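Local atomic coordinates of CELL division control protein 11 (Saccharomyces cerevisiae, PDB entry 5AR1), a protein that assembles with other septin GTPases into the ring and collar of filaments at the yeast mother-bud neck, and takes part in cytokinesis. Residues 27-32 / 138-143; 33-38 / 146-151; 117-122 / 291-296; 205-210 / 227-232. All blocks are in the same frame, centred on the assembly; numbering follows the deposited sequence.

Contact 1: 27-32 / 138-143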
# COMPACT_ATOMS: atom_id res chain seq x y z
N THR A 27 -13.92 -10.74 -3.89
CA THR A 27 -12.62 -10.55 -4.53
C THR A 27 -11.97 -9.26 -4.06
O THR A 27 -12.67 -8.29 -3.78
CB THR A 27 -12.75 -10.52 -6.06
OG1 THR A 27 -13.69 -9.51 -6.43
CG2 THR A 27 -13.13 -11.87 -6.67
N PHE A 28 -10.63 -9.23 -4.04
CA PHE A 28 -9.86 -8.05 -3.66
C PHE A 28 -8.59 -7.93 -4.51
O PHE A 28 -7.88 -8.92 -4.67
CB PHE A 28 -9.51 -8.06 -2.17
CG PHE A 28 -8.81 -6.81 -1.72
CD1 PHE A 28 -7.42 -6.71 -1.79
CD2 PHE A 28 -9.53 -5.72 -1.24
CE1 PHE A 28 -6.76 -5.53 -1.39
CE2 PHE A 28 -8.87 -4.55 -0.82
CZ PHE A 28 -7.49 -4.46 -0.90
N THR A 29 -8.30 -6.71 -4.99
CA THR A 29 -7.12 -6.43 -5.82
C THR A 29 -6.09 -5.59 -5.06
O THR A 29 -6.36 -4.45 -4.67
CB THR A 29 -7.52 -5.81 -7.17
OG1 THR A 29 -8.67 -6.46 -7.72
CG2 THR A 29 -6.37 -5.85 -8.18
N VAL A 30 -4.89 -6.16 -4.89
CA VAL A 30 -3.75 -5.51 -4.23
C VAL A 30 -2.52 -5.58 -5.16
O VAL A 30 -2.18 -6.66 -5.64
CB VAL A 30 -3.50 -6.00 -2.78
CG1 VAL A 30 -3.18 -7.49 -2.72
CG2 VAL A 30 -2.43 -5.17 -2.08
N MET A 31 -1.89 -4.43 -5.43
CA MET A 31 -0.74 -4.35 -6.33
C MET A 31 0.54 -4.02 -5.61
O MET A 31 0.55 -3.13 -4.76
CB MET A 31 -1.02 -3.32 -7.43
CG MET A 31 -0.00 -3.29 -8.54
SD MET A 31 -0.44 -2.01 -9.73
CE MET A 31 -0.52 -0.57 -8.59
N ILE A 32 1.63 -4.71 -5.98
CA ILE A 32 2.97 -4.50 -5.42
C ILE A 32 3.78 -3.71 -6.44
O ILE A 32 3.92 -4.13 -7.60
CB ILE A 32 3.66 -5.82 -5.00
CG1 ILE A 32 2.76 -6.67 -4.07
CG2 ILE A 32 5.01 -5.52 -4.35
CD1 ILE A 32 3.08 -8.17 -4.04
N GLY A 138 -12.33 -4.94 -11.61
CA GLY A 138 -10.91 -5.28 -11.72
C GLY A 138 -9.92 -4.27 -11.15
O GLY A 138 -8.71 -4.54 -11.12
N ARG A 139 -10.41 -3.09 -10.69
CA ARG A 139 -9.58 -1.99 -10.18
C ARG A 139 -8.84 -2.33 -8.89
O ARG A 139 -9.33 -3.11 -8.09
CB ARG A 139 -10.34 -0.64 -10.05
CG ARG A 139 -11.85 -0.70 -10.09
CD ARG A 139 -12.43 -0.20 -8.79
NE ARG A 139 -13.88 -0.33 -8.75
CZ ARG A 139 -14.73 0.61 -9.16
NH1 ARG A 139 -14.27 1.76 -9.63
NH2 ARG A 139 -16.04 0.40 -9.10
N VAL A 140 -7.63 -1.74 -8.76
CA VAL A 140 -6.67 -1.93 -7.67
C VAL A 140 -7.07 -1.11 -6.43
O VAL A 140 -7.09 0.13 -6.48
CB VAL A 140 -5.21 -1.64 -8.12
CG1 VAL A 140 -4.24 -1.76 -6.95
CG2 VAL A 140 -4.78 -2.57 -9.25
N HIS A 141 -7.33 -1.81 -5.32
CA HIS A 141 -7.74 -1.19 -4.07
C HIS A 141 -6.60 -0.77 -3.19
O HIS A 141 -6.82 0.04 -2.29
CB HIS A 141 -8.66 -2.11 -3.27
CG HIS A 141 -9.66 -2.86 -4.08
ND1 HIS A 141 -9.63 -4.23 -4.18
CD2 HIS A 141 -10.70 -2.39 -4.81
CE1 HIS A 141 -10.64 -4.56 -4.95
NE2 HIS A 141 -11.32 -3.48 -5.36
N CYS A 142 -5.40 -1.35 -3.40
CA CYS A 142 -4.24 -1.05 -2.56
C CYS A 142 -2.90 -1.19 -3.26
O CYS A 142 -2.62 -2.20 -3.90
CB CYS A 142 -4.27 -1.88 -1.28
SG CYS A 142 -2.86 -1.61 -0.18
N CYS A 143 -2.04 -0.21 -3.05
CA CYS A 143 -0.70 -0.23 -3.57
C CYS A 143 0.34 -0.37 -2.45
O CYS A 143 0.35 0.40 -1.47
CB CYS A 143 -0.42 0.98 -4.44
SG CYS A 143 1.16 0.91 -5.31
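One face of the Phe28 ring is covered by His141, whose ND1 lies 3.3 Å above the ring plane, toward the rim and near CD2. At the edge of the same ring, Phe28 CZ is 4.1 Å from Cys142 CB. The imidazole of His141 has the carbonyl O of Arg139 over one face, and at its rim meets the backbone of Phe28 and Thr29. The two rings are inclined at 44°, an oblique pair whose side chains slide past each other in opposite directions; Phe28 CG stands anti to its backbone N (chi1 -176°), and the ring carried there also touches Leu281 of helix 274-290. An alanine at Phe28 would probably leave the imidazole and CB of His141 without the ring that covers them on this side and open a gap beside Leu281. Thr29 crosses Val140 at about a right angle, its CG2 3.8 Å from Val140 CG2. The backbones run parallel here: His141 N donates to Thr29 O at 2.9 Å, and Met31 N to Cys142 O at 2.8 Å in a nearly straight bond (167°). On the face opposite Phe28, Met31 CB packs 3.6 Å from Val140 CG1, and bent at chi3 it brings CE to 4.0 Å from Cys143 SG. In this septin GTPase domain each strand thus shares its backbone bonds between this partner and its other neighbour, strand 90-94 or Asn170, while mostly apolar side chains pack against helices.

Contact 2: 33-38 / 146-151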
# COMPACT_ATOMS: atom_id res chain seq x y z
N VAL A 33 4.29 -2.55 -6.02
CA VAL A 33 5.06 -1.63 -6.85
C VAL A 33 6.34 -1.26 -6.07
O VAL A 33 6.28 -1.11 -4.85
CB VAL A 33 4.19 -0.40 -7.21
CG1 VAL A 33 5.01 0.75 -7.78
CG2 VAL A 33 3.08 -0.77 -8.18
N GLY A 34 7.47 -1.13 -6.77
CA GLY A 34 8.74 -0.77 -6.15
C GLY A 34 9.96 -1.32 -6.85
O GLY A 34 9.89 -2.36 -7.52
N GLN A 35 11.10 -0.61 -6.66
CA GLN A 35 12.43 -0.86 -7.24
C GLN A 35 12.96 -2.28 -7.07
O GLN A 35 12.56 -3.00 -6.16
CB GLN A 35 13.46 0.13 -6.67
CG GLN A 35 13.50 1.47 -7.37
CD GLN A 35 14.80 2.17 -7.09
OE1 GLN A 35 15.77 2.05 -7.84
NE2 GLN A 35 14.88 2.90 -5.98
N SER A 36 13.90 -2.66 -7.96
CA SER A 36 14.56 -3.97 -7.95
C SER A 36 15.48 -4.11 -6.72
O SER A 36 15.43 -5.15 -6.06
CB SER A 36 15.34 -4.17 -9.25
OG SER A 36 15.69 -5.53 -9.43
N GLY A 37 16.25 -3.05 -6.44
CA GLY A 37 17.22 -2.90 -5.35
C GLY A 37 17.46 -4.08 -4.44
O GLY A 37 18.44 -4.82 -4.60
N SER A 38 16.57 -4.25 -3.45
CA SER A 38 16.60 -5.34 -2.48
C SER A 38 16.08 -6.61 -3.18
O SER A 38 16.89 -7.40 -3.69
CB SER A 38 15.75 -5.00 -1.26
OG SER A 38 16.23 -3.84 -0.60
N LEU A 146 7.15 -0.57 -2.25
CA LEU A 146 8.35 -1.10 -1.61
C LEU A 146 9.47 -0.08 -1.62
O LEU A 146 9.99 0.26 -2.69
CB LEU A 146 8.81 -2.41 -2.27
CG LEU A 146 8.12 -3.71 -1.84
CD1 LEU A 146 8.24 -4.74 -2.92
CD2 LEU A 146 8.77 -4.29 -0.60
N ILE A 147 9.87 0.40 -0.44
CA ILE A 147 10.95 1.37 -0.33
C ILE A 147 12.22 0.69 0.11
O ILE A 147 12.22 -0.04 1.11
CB ILE A 147 10.60 2.59 0.56
CG1 ILE A 147 9.24 3.21 0.16
CG2 ILE A 147 11.70 3.65 0.48
CD1 ILE A 147 8.54 3.94 1.26
N ASN A 148 13.31 0.90 -0.66
CA ASN A 148 14.63 0.36 -0.33
C ASN A 148 15.18 1.22 0.82
O ASN A 148 15.13 2.45 0.73
CB ASN A 148 15.54 0.39 -1.56
CG ASN A 148 15.12 -0.51 -2.70
OD1 ASN A 148 14.40 -1.51 -2.53
ND2 ASN A 148 15.60 -0.20 -3.90
N PRO A 149 15.64 0.61 1.93
CA PRO A 149 16.11 1.44 3.06
C PRO A 149 17.54 1.99 2.93
O PRO A 149 18.11 2.08 1.84
CB PRO A 149 15.94 0.50 4.26
CG PRO A 149 16.10 -0.86 3.70
CD PRO A 149 15.75 -0.83 2.23
N THR A 150 18.10 2.41 4.11
CA THR A 150 19.41 3.01 4.36
C THR A 150 19.48 4.41 3.75
O THR A 150 19.61 5.38 4.51
CB THR A 150 20.58 2.09 3.98
N GLY A 151 19.36 4.48 2.41
CA GLY A 151 19.42 5.69 1.59
C GLY A 151 18.52 6.81 2.05
O GLY A 151 17.40 6.93 1.56
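Asn148 and Ser38 face each other through matching first torsions, Asn148 CG and Ser38 OG each anti to its own carbonyl carbon (chi1 -65° and -61°). Asn148 OD1 lies 3.5 Å from Ser38 OG, and both oxygens also meet Ser176 OG, which is hydrogen-bonded to Asn148 OD1 and weakly to Ser38 OG. The other branch of the amide, Asn148 ND2, lies 3.5 Å from Gly37 CA and equally 3.5 Å from Gln35 CB. Gln35 crosses Asn148 at about a right angle and sends its OE1 away to the backbone N of Ser101. Replacing Asn148 by an alanine would probably cost Ser176 OG one of its partners and leave a gap beside Gly37 and Gln35. Earlier along the two strands the backbones still pair in parallel, Leu146 N donating to Val33 O at 2.8 Å with a near-straight N-H (167°). Gly34, which follows Val33, begins the predicted G1 motif (P-loop), whose residues probably bind GTP, as in related GTPases. The chemistry thus changes from backbone bonding to side-chain packing of polar groups: Asn148 packs on Gly37 and Gln35 of the P-loop and is tied through Ser176 to the segment after strand 171-175.

Contact 3: 117-122 / 291-296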
# COMPACT_ATOMS: atom_id res chain seq x y z
N HIS A 117 -6.81 2.58 -16.53
CA HIS A 117 -7.56 1.74 -17.46
C HIS A 117 -8.60 0.88 -16.75
O HIS A 117 -9.67 0.63 -17.30
CB HIS A 117 -6.63 0.90 -18.38
CG HIS A 117 -7.33 -0.18 -19.13
ND1 HIS A 117 -8.17 0.11 -20.19
CD2 HIS A 117 -7.32 -1.52 -18.93
CE1 HIS A 117 -8.63 -1.06 -20.61
NE2 HIS A 117 -8.15 -2.07 -19.87
N GLN A 118 -8.28 0.44 -15.53
CA GLN A 118 -9.22 -0.35 -14.75
C GLN A 118 -10.40 0.53 -14.36
O GLN A 118 -11.55 0.08 -14.45
CB GLN A 118 -8.51 -0.93 -13.52
CG GLN A 118 -7.54 -2.05 -13.85
CD GLN A 118 -8.19 -3.21 -14.56
OE1 GLN A 118 -9.31 -3.63 -14.23
NE2 GLN A 118 -7.51 -3.73 -15.55
N TYR A 119 -10.11 1.80 -13.99
CA TYR A 119 -11.09 2.82 -13.63
C TYR A 119 -11.82 3.27 -14.89
O TYR A 119 -12.96 3.73 -14.80
CB TYR A 119 -10.44 4.04 -12.95
CG TYR A 119 -9.99 3.84 -11.52
CD1 TYR A 119 -10.87 3.99 -10.46
CD2 TYR A 119 -8.65 3.60 -11.21
CE1 TYR A 119 -10.45 3.86 -9.13
CE2 TYR A 119 -8.22 3.45 -9.90
CZ TYR A 119 -9.12 3.59 -8.86
OH TYR A 119 -8.69 3.44 -7.57
N ASP A 120 -11.18 3.15 -16.07
CA ASP A 120 -11.79 3.49 -17.36
C ASP A 120 -12.86 2.48 -17.77
O ASP A 120 -13.93 2.89 -18.20
CB ASP A 120 -10.73 3.65 -18.48
CG ASP A 120 -10.05 5.01 -18.54
OD1 ASP A 120 -10.73 6.03 -18.29
OD2 ASP A 120 -8.84 5.05 -18.86
N GLU A 121 -12.58 1.16 -17.60
CA GLU A 121 -13.51 0.09 -17.97
C GLU A 121 -14.74 -0.01 -17.02
O GLU A 121 -15.75 -0.59 -17.44
CB GLU A 121 -12.83 -1.28 -18.18
CG GLU A 121 -12.04 -1.87 -17.03
CD GLU A 121 -11.46 -3.25 -17.28
OE1 GLU A 121 -11.11 -3.56 -18.45
OE2 GLU A 121 -11.33 -4.03 -16.30
N ILE A 122 -14.69 0.56 -15.81
CA ILE A 122 -15.87 0.58 -14.92
C ILE A 122 -16.78 1.70 -15.43
O ILE A 122 -17.92 1.44 -15.81
CB ILE A 122 -15.58 0.65 -13.37
CG1 ILE A 122 -16.71 1.32 -12.56
CG2 ILE A 122 -14.27 1.29 -13.07
CD1 ILE A 122 -17.79 0.41 -12.05
N ILE A 291 -14.58 7.25 -2.97
CA ILE A 291 -13.95 8.56 -3.18
C ILE A 291 -12.88 8.59 -4.32
O ILE A 291 -12.90 9.52 -5.14
CB ILE A 291 -13.40 9.14 -1.84
CG1 ILE A 291 -12.39 10.30 -2.05
CG2 ILE A 291 -12.83 8.06 -0.94
CD1 ILE A 291 -12.13 11.18 -0.79
N LEU A 292 -11.95 7.62 -4.35
CA LEU A 292 -10.85 7.53 -5.33
C LEU A 292 -11.27 7.37 -6.82
O LEU A 292 -10.53 7.80 -7.71
CB LEU A 292 -9.91 6.40 -4.93
CG LEU A 292 -8.48 6.75 -4.62
CD1 LEU A 292 -8.38 8.02 -3.85
CD2 LEU A 292 -7.81 5.61 -3.90
N TYR A 293 -12.42 6.70 -7.07
CA TYR A 293 -12.99 6.50 -8.39
C TYR A 293 -13.89 7.69 -8.68
O TYR A 293 -14.03 8.10 -9.83
CB TYR A 293 -13.78 5.17 -8.46
CG TYR A 293 -14.75 5.05 -9.62
CD1 TYR A 293 -14.31 4.85 -10.92
CD2 TYR A 293 -16.13 5.12 -9.40
CE1 TYR A 293 -15.20 4.74 -11.99
CE2 TYR A 293 -17.03 5.00 -10.46
CZ TYR A 293 -16.57 4.82 -11.75
OH TYR A 293 -17.47 4.69 -12.78
N GLU A 294 -14.49 8.25 -7.62
CA GLU A 294 -15.37 9.40 -7.69
C GLU A 294 -14.65 10.66 -8.21
O GLU A 294 -15.22 11.42 -8.99
CB GLU A 294 -16.01 9.64 -6.31
CG GLU A 294 -17.54 9.67 -6.33
CD GLU A 294 -18.24 8.76 -7.32
OE1 GLU A 294 -18.18 7.52 -7.16
OE2 GLU A 294 -18.86 9.29 -8.27
N ARG A 295 -13.37 10.83 -7.80
CA ARG A 295 -12.50 11.94 -8.20
C ARG A 295 -12.10 11.76 -9.66
O ARG A 295 -11.98 12.75 -10.38
CB ARG A 295 -11.25 11.98 -7.31
CG ARG A 295 -10.49 13.31 -7.39
CD ARG A 295 -9.24 13.33 -6.53
NE ARG A 295 -9.55 13.21 -5.10
CZ ARG A 295 -9.08 12.26 -4.31
NH1 ARG A 295 -8.23 11.35 -4.78
NH2 ARG A 295 -9.42 12.22 -3.03
N TYR A 296 -11.87 10.50 -10.09
CA TYR A 296 -11.48 10.17 -11.46
C TYR A 296 -12.67 10.30 -12.41
O TYR A 296 -12.48 10.69 -13.56
CB TYR A 296 -10.86 8.76 -11.54
CG TYR A 296 -10.35 8.38 -12.92
CD1 TYR A 296 -9.18 8.93 -13.43
CD2 TYR A 296 -11.05 7.47 -13.70
CE1 TYR A 296 -8.71 8.58 -14.69
CE2 TYR A 296 -10.58 7.10 -14.97
CZ TYR A 296 -9.41 7.66 -15.45
OH TYR A 296 -8.96 7.32 -16.71
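Tyr119 brings the CD1-CE1 edge of its ring against CB and CD1 of Tyr293, with Tyr119 CE1 3.6 Å from Tyr293 CB and Tyr119 CD1 3.6 Å from Tyr293 CD1. The Tyr293 CB lies in the plane of the Tyr119 ring, at its edge, and the two side chains slide past each other in opposite directions. Tyr293 CG is anti to its backbone N; farther out the ring reaches Ile122, whose CG1 comes to 3.6 Å from Tyr293 CZ while CG2 touches CE1. Arg139 makes a cation-pi contact with the same ring. One helical turn on, Tyr296 comes to the other end of Tyr119: its CD2 is 3.6 Å from Tyr119 CB, the rings oblique at 52° to each other. The axes of the short segments 117-122 and 292-296 stand 10.8 Å apart and cross at -78°, so the helices meet over a small patch, and large aromatic side chains span the distance between them. Helix 109-125 packs on one face of the central sheet of the GTPase domain and helix 274-290 on the other; after the break in helical geometry at Ile291, helix 292-300 carries the second layer onward, and the two layers touch each other here directly. The patch ends in a polar contact, Tyr296 OH donating to Asp120 OD1 at 2.7 Å. The hydroxyl approaches from above the carboxylate plane, 45° out of it, and the two side chains cross at about a right angle. Tyr119 OH bonds weakly to the carbonyl O of Leu168.

Contact 4: 205-210 / 227-232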
# COMPACT_ATOMS: atom_id res chain seq x y z
N TYR A 205 -2.33 6.29 2.00
CA TYR A 205 -3.56 5.85 2.70
C TYR A 205 -3.18 5.84 4.14
O TYR A 205 -2.34 5.02 4.54
CB TYR A 205 -4.00 4.44 2.29
CG TYR A 205 -5.30 3.98 2.92
CD1 TYR A 205 -6.53 4.29 2.34
CD2 TYR A 205 -5.31 3.20 4.08
CE1 TYR A 205 -7.73 3.86 2.90
CE2 TYR A 205 -6.51 2.76 4.65
CZ TYR A 205 -7.71 3.07 4.04
OH TYR A 205 -8.91 2.66 4.58
N ASN A 206 -3.71 6.79 4.91
CA ASN A 206 -3.30 6.86 6.31
C ASN A 206 -4.37 6.33 7.29
O ASN A 206 -4.58 6.89 8.36
CB ASN A 206 -2.87 8.28 6.64
CG ASN A 206 -2.18 8.36 7.95
OD1 ASN A 206 -1.40 7.48 8.32
ND2 ASN A 206 -2.55 9.37 8.72
N PHE A 207 -5.01 5.21 6.94
CA PHE A 207 -6.02 4.54 7.76
C PHE A 207 -7.16 5.50 8.21
O PHE A 207 -7.41 5.64 9.42
CB PHE A 207 -5.34 3.79 8.92
CG PHE A 207 -4.40 2.74 8.39
CD1 PHE A 207 -4.88 1.51 7.97
CD2 PHE A 207 -3.05 3.01 8.21
CE1 PHE A 207 -4.03 0.56 7.41
CE2 PHE A 207 -2.20 2.06 7.66
CZ PHE A 207 -2.69 0.84 7.27
N PRO A 208 -7.84 6.16 7.24
CA PRO A 208 -8.97 7.05 7.58
C PRO A 208 -10.09 6.25 8.23
O PRO A 208 -10.36 5.13 7.80
CB PRO A 208 -9.44 7.57 6.22
CG PRO A 208 -8.31 7.32 5.28
CD PRO A 208 -7.67 6.07 5.77
N PHE A 209 -10.72 6.80 9.27
CA PHE A 209 -11.75 6.09 10.03
C PHE A 209 -13.08 6.84 10.11
O PHE A 209 -13.10 8.07 10.02
CB PHE A 209 -11.22 5.75 11.43
CG PHE A 209 -11.02 6.96 12.32
CD1 PHE A 209 -9.85 7.71 12.25
CD2 PHE A 209 -12.01 7.37 13.21
CE1 PHE A 209 -9.68 8.85 13.04
CE2 PHE A 209 -11.83 8.50 14.00
CZ PHE A 209 -10.67 9.23 13.91
N ASP A 210 -14.19 6.08 10.30
CA ASP A 210 -15.52 6.67 10.41
C ASP A 210 -15.67 7.24 11.79
O ASP A 210 -15.89 6.49 12.74
CB ASP A 210 -16.61 5.64 10.10
N THR A 227 1.14 4.03 13.44
CA THR A 227 2.43 4.07 14.11
C THR A 227 3.44 3.13 13.46
O THR A 227 4.63 3.44 13.43
CB THR A 227 2.15 3.76 15.57
OG1 THR A 227 1.98 4.99 16.23
CG2 THR A 227 3.18 2.87 16.23
N LEU A 228 2.96 1.98 12.96
CA LEU A 228 3.80 0.94 12.35
C LEU A 228 4.33 1.33 10.97
O LEU A 228 5.33 0.77 10.51
CB LEU A 228 3.05 -0.40 12.33
CG LEU A 228 2.53 -0.90 13.70
CD1 LEU A 228 1.61 -2.10 13.53
CD2 LEU A 228 3.66 -1.23 14.64
N LEU A 229 3.68 2.32 10.35
CA LEU A 229 4.02 2.87 9.03
C LEU A 229 5.37 3.57 9.03
O LEU A 229 5.64 4.34 9.97
CB LEU A 229 2.94 3.89 8.62
CG LEU A 229 2.10 3.63 7.40
CD1 LEU A 229 2.02 2.15 7.05
CD2 LEU A 229 0.74 4.21 7.59
N PRO A 230 6.20 3.39 7.95
CA PRO A 230 6.03 2.48 6.80
C PRO A 230 6.20 1.03 7.24
O PRO A 230 7.16 0.72 7.94
CB PRO A 230 7.16 2.90 5.84
CG PRO A 230 7.71 4.17 6.39
CD PRO A 230 7.50 4.07 7.87
N PHE A 231 5.24 0.15 6.88
CA PHE A 231 5.28 -1.25 7.30
C PHE A 231 6.56 -1.99 6.94
O PHE A 231 6.90 -2.08 5.78
CB PHE A 231 4.05 -2.01 6.77
CG PHE A 231 2.71 -1.55 7.29
CD1 PHE A 231 2.55 -1.16 8.62
CD2 PHE A 231 1.58 -1.59 6.47
CE1 PHE A 231 1.30 -0.76 9.10
CE2 PHE A 231 0.33 -1.19 6.95
CZ PHE A 231 0.20 -0.78 8.26
N ALA A 232 7.28 -2.51 7.95
CA ALA A 232 8.46 -3.33 7.71
C ALA A 232 7.92 -4.74 7.91
O ALA A 232 8.01 -5.31 9.01
CB ALA A 232 9.54 -3.01 8.73
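Phe207 and Phe231 reach toward each other tip to tip, their CZ atoms 3.5 Å apart. The rings meet rim to rim with planes at 56°, neither lying over the face of the other. Leu229 fills the angle beside them: its CD2 sits at the edge of the Phe207 ring, in the ring plane and 3.6 Å from Phe207 CE2. The second methyl, Leu229 CD1, lies 3.4 Å above the centre of the Phe231 ring, so this one leucine contacts both aromatics, one at the edge and one over a face. Asn206 OD1 adds a looser touch to Leu229 CD2, at 4.0 Å. No hydrogen bond joins the two segments; the contact is almost wholly apolar packing. Around this first shell, Tyr205 CD2 lies over one face of the Phe207 ring, near its rim, and His280 of helix 274-290 meets the same ring edge-to-face. The backbone on the 205-210 side is fixed by helix 218-228, with Arg226 NE bonding to Asn206 O and Asn222 ND2 to Phe207 O. On the other side, the peptide bond before Pro230 is cis, turning the chain sharply between Leu229 and Phe231. Backbone bonds of Tyr205 to Ile171 and of Phe231 to Ile175 place the contact between strand 171-175, the outermost on its side of the main sheet, and helices 218-228 and 274-290, with Leu225 touching both phenylalanines.

Contacts 1 and 2 use the same two strands, 28-34 and 142-147, and touch through Ile32 and Leu146 and through Cys143 and Val33. Contact 1 is partly buried within the sheet, whereas contact 2 carries the pairing into partly exposed loops at the nucleotide-binding end and turns polar. Contact 3 joins helices past the opposite end of the strands, nearer the surface, and reaches contact 1 through Arg139, which lies against Tyr293 and Ile122; its aromatic packing closes with a tyrosine-carboxylate bond. Contact 4 touches none of the others: buried and largely apolar, without a hydrogen bond across it, it relies on loops anchored to strand 171-175, the neighbour of 142-147.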